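Local coordinates for lipase-esterase related protein (Clostridium acetobutylicum, PDB 3E0X), which is of unknown function but probably acts as a hydrolase of the alpha/beta-hydrolase superfamily, at residues K131-Q136 and D171-K176. Numbering follows the deposited sequence.
Sequences KIYHNQ and DLIACK
I132 brings both of its branches to the helix 165-177. With CG1 anti to the carbonyl carbon (chi1 -70°), its CD1 meets CD1 of L172 at 3.6 Å, the two side chains crossing nearly at right angles; the L172 side chain is about 5 Å from the bound ortho-xylene. Its CG2, anti to the backbone N, lies 3.7 Å from CG1 of I173, and here the side chains run past each other in opposite directions. The CG1 of I173 also lies 4.0 Å from CE1 of Y133, whose ring it approaches obliquely, so that I173 bridges the buried centre and the more exposed edge. There K176 extends across the tip of Y133 and bends at chi4. In the Y133 conformer described, one of two, K176 NZ donates a 2.7 Å hydrogen bond to Y133 OH, but K176 CD at 2.4 Å from the same OH is too close for a real contact, so the two positions probably do not fully coexist. A Schellman motif ends helix 126-133, with Q136 N hydrogen-bonded to K131 O and N135 N to I132 O. Both helices belong to the helical insertion between parallel neighbouring strands 109-115 and 191-196, consistent with the cap of alpha/beta hydrolases.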
# COMPACT_ATOMS: atom_id res chain seq x y z
N LYS A 131 4.58 -13.35 18.56
CA LYS A 131 3.18 -13.27 18.99
C LYS A 131 2.23 -13.55 17.83
O LYS A 131 1.27 -14.29 17.99
CB LYS A 131 2.85 -11.93 19.65
CG LYS A 131 3.61 -11.72 20.97
CD LYS A 131 3.57 -10.27 21.44
CE LYS A 131 4.57 -10.00 22.57
NZ LYS A 131 4.58 -8.57 22.96
N ILE A 132 2.51 -12.95 16.67
CA ILE A 132 1.67 -13.13 15.48
C ILE A 132 1.61 -14.62 15.12
O ILE A 132 0.53 -15.15 14.80
CB ILE A 132 2.23 -12.29 14.28
CG1 ILE A 132 2.04 -10.77 14.50
CG2 ILE A 132 1.60 -12.71 12.91
CD1 ILE A 132 0.60 -10.32 14.63
N TYR A 133 2.77 -15.28 15.13
CA TYR A 133 2.81 -16.73 14.86
C TYR A 133 2.01 -17.54 15.86
O TYR A 133 1.58 -18.67 15.54
CB TYR A 133 4.23 -17.28 14.79
CG TYR A 133 4.99 -16.77 13.60
CD1 TYR A 133 4.40 -16.74 12.33
CD2 TYR A 133 6.30 -16.32 13.74
CE1 TYR A 133 5.07 -16.28 11.25
CE2 TYR A 133 6.99 -15.84 12.64
CZ TYR A 133 6.36 -15.84 11.40
OH TYR A 133 7.00 -15.38 10.28
N HIS A 134 1.80 -16.97 17.05
CA HIS A 134 0.97 -17.61 18.08
C HIS A 134 -0.47 -17.07 18.11
O HIS A 134 -1.21 -17.28 19.07
CB HIS A 134 1.65 -17.55 19.45
CG HIS A 134 2.84 -18.45 19.54
ND1 HIS A 134 4.06 -18.15 18.97
CD2 HIS A 134 2.99 -19.67 20.12
CE1 HIS A 134 4.90 -19.14 19.18
NE2 HIS A 134 4.28 -20.07 19.89
N ASN A 135 -0.82 -16.39 17.02
CA ASN A 135 -2.15 -15.89 16.75
C ASN A 135 -2.57 -14.79 17.71
O ASN A 135 -3.77 -14.61 17.99
CB ASN A 135 -3.17 -17.03 16.71
CG ASN A 135 -4.21 -16.82 15.61
OD1 ASN A 135 -5.30 -16.33 15.88
ND2 ASN A 135 -3.85 -17.16 14.38
N GLN A 136 -1.58 -14.00 18.15
CA GLN A 136 -1.83 -12.91 19.09
C GLN A 136 -1.33 -11.61 18.49
O GLN A 136 -0.17 -11.52 18.06
CB GLN A 136 -1.10 -13.16 20.42
CG GLN A 136 -1.54 -14.45 21.18
CD GLN A 136 -3.06 -14.59 21.35
OE1 GLN A 136 -3.76 -13.63 21.73
NE2 GLN A 136 -3.58 -15.78 21.06
N ASP A 171 -2.07 -11.01 7.11
CA ASP A 171 -1.33 -10.06 6.30
C ASP A 171 0.10 -9.86 6.80
O ASP A 171 1.02 -9.73 5.99
CB ASP A 171 -2.07 -8.73 6.24
CG ASP A 171 -3.36 -8.80 5.43
OD1 ASP A 171 -3.57 -9.80 4.70
OD2 ASP A 171 -4.15 -7.82 5.49
N LEU A 172 0.31 -9.84 8.13
CA LEU A 172 1.69 -9.69 8.65
C LEU A 172 2.54 -10.92 8.35
O LEU A 172 3.73 -10.80 8.07
CB LEU A 172 1.69 -9.39 10.15
CG LEU A 172 1.20 -7.98 10.51
CD1 LEU A 172 0.96 -7.84 12.01
CD2 LEU A 172 2.14 -6.89 9.99
N ILE A 173 1.92 -12.11 8.37
CA ILE A 173 2.62 -13.32 7.95
C ILE A 173 2.99 -13.22 6.46
O ILE A 173 4.12 -13.55 6.08
CB ILE A 173 1.79 -14.61 8.28
CG1 ILE A 173 1.71 -14.78 9.80
CG2 ILE A 173 2.38 -15.82 7.57
CD1 ILE A 173 0.73 -15.86 10.30
N ALA A 174 2.04 -12.75 5.63
CA ALA A 174 2.34 -12.56 4.20
C ALA A 174 3.53 -11.61 4.04
O ALA A 174 4.44 -11.86 3.20
CB ALA A 174 1.11 -12.03 3.46
N CYS A 175 3.57 -10.57 4.88
CA CYS A 175 4.69 -9.62 4.79
C CYS A 175 6.01 -10.23 5.21
O CYS A 175 7.04 -9.96 4.59
CB CYS A 175 4.41 -8.37 5.62
SG CYS A 175 3.15 -7.30 4.88
N LYS A 176 5.98 -11.05 6.26
CA LYS A 176 7.22 -11.68 6.70
C LYS A 176 7.74 -12.68 5.64
O LYS A 176 8.96 -12.90 5.55
CB LYS A 176 7.04 -12.36 8.06
CG LYS A 176 8.30 -13.06 8.50
CD LYS A 176 8.35 -13.40 9.97
CE LYS A 176 9.66 -14.17 10.20
NZ LYS A 176 9.56 -15.24 11.22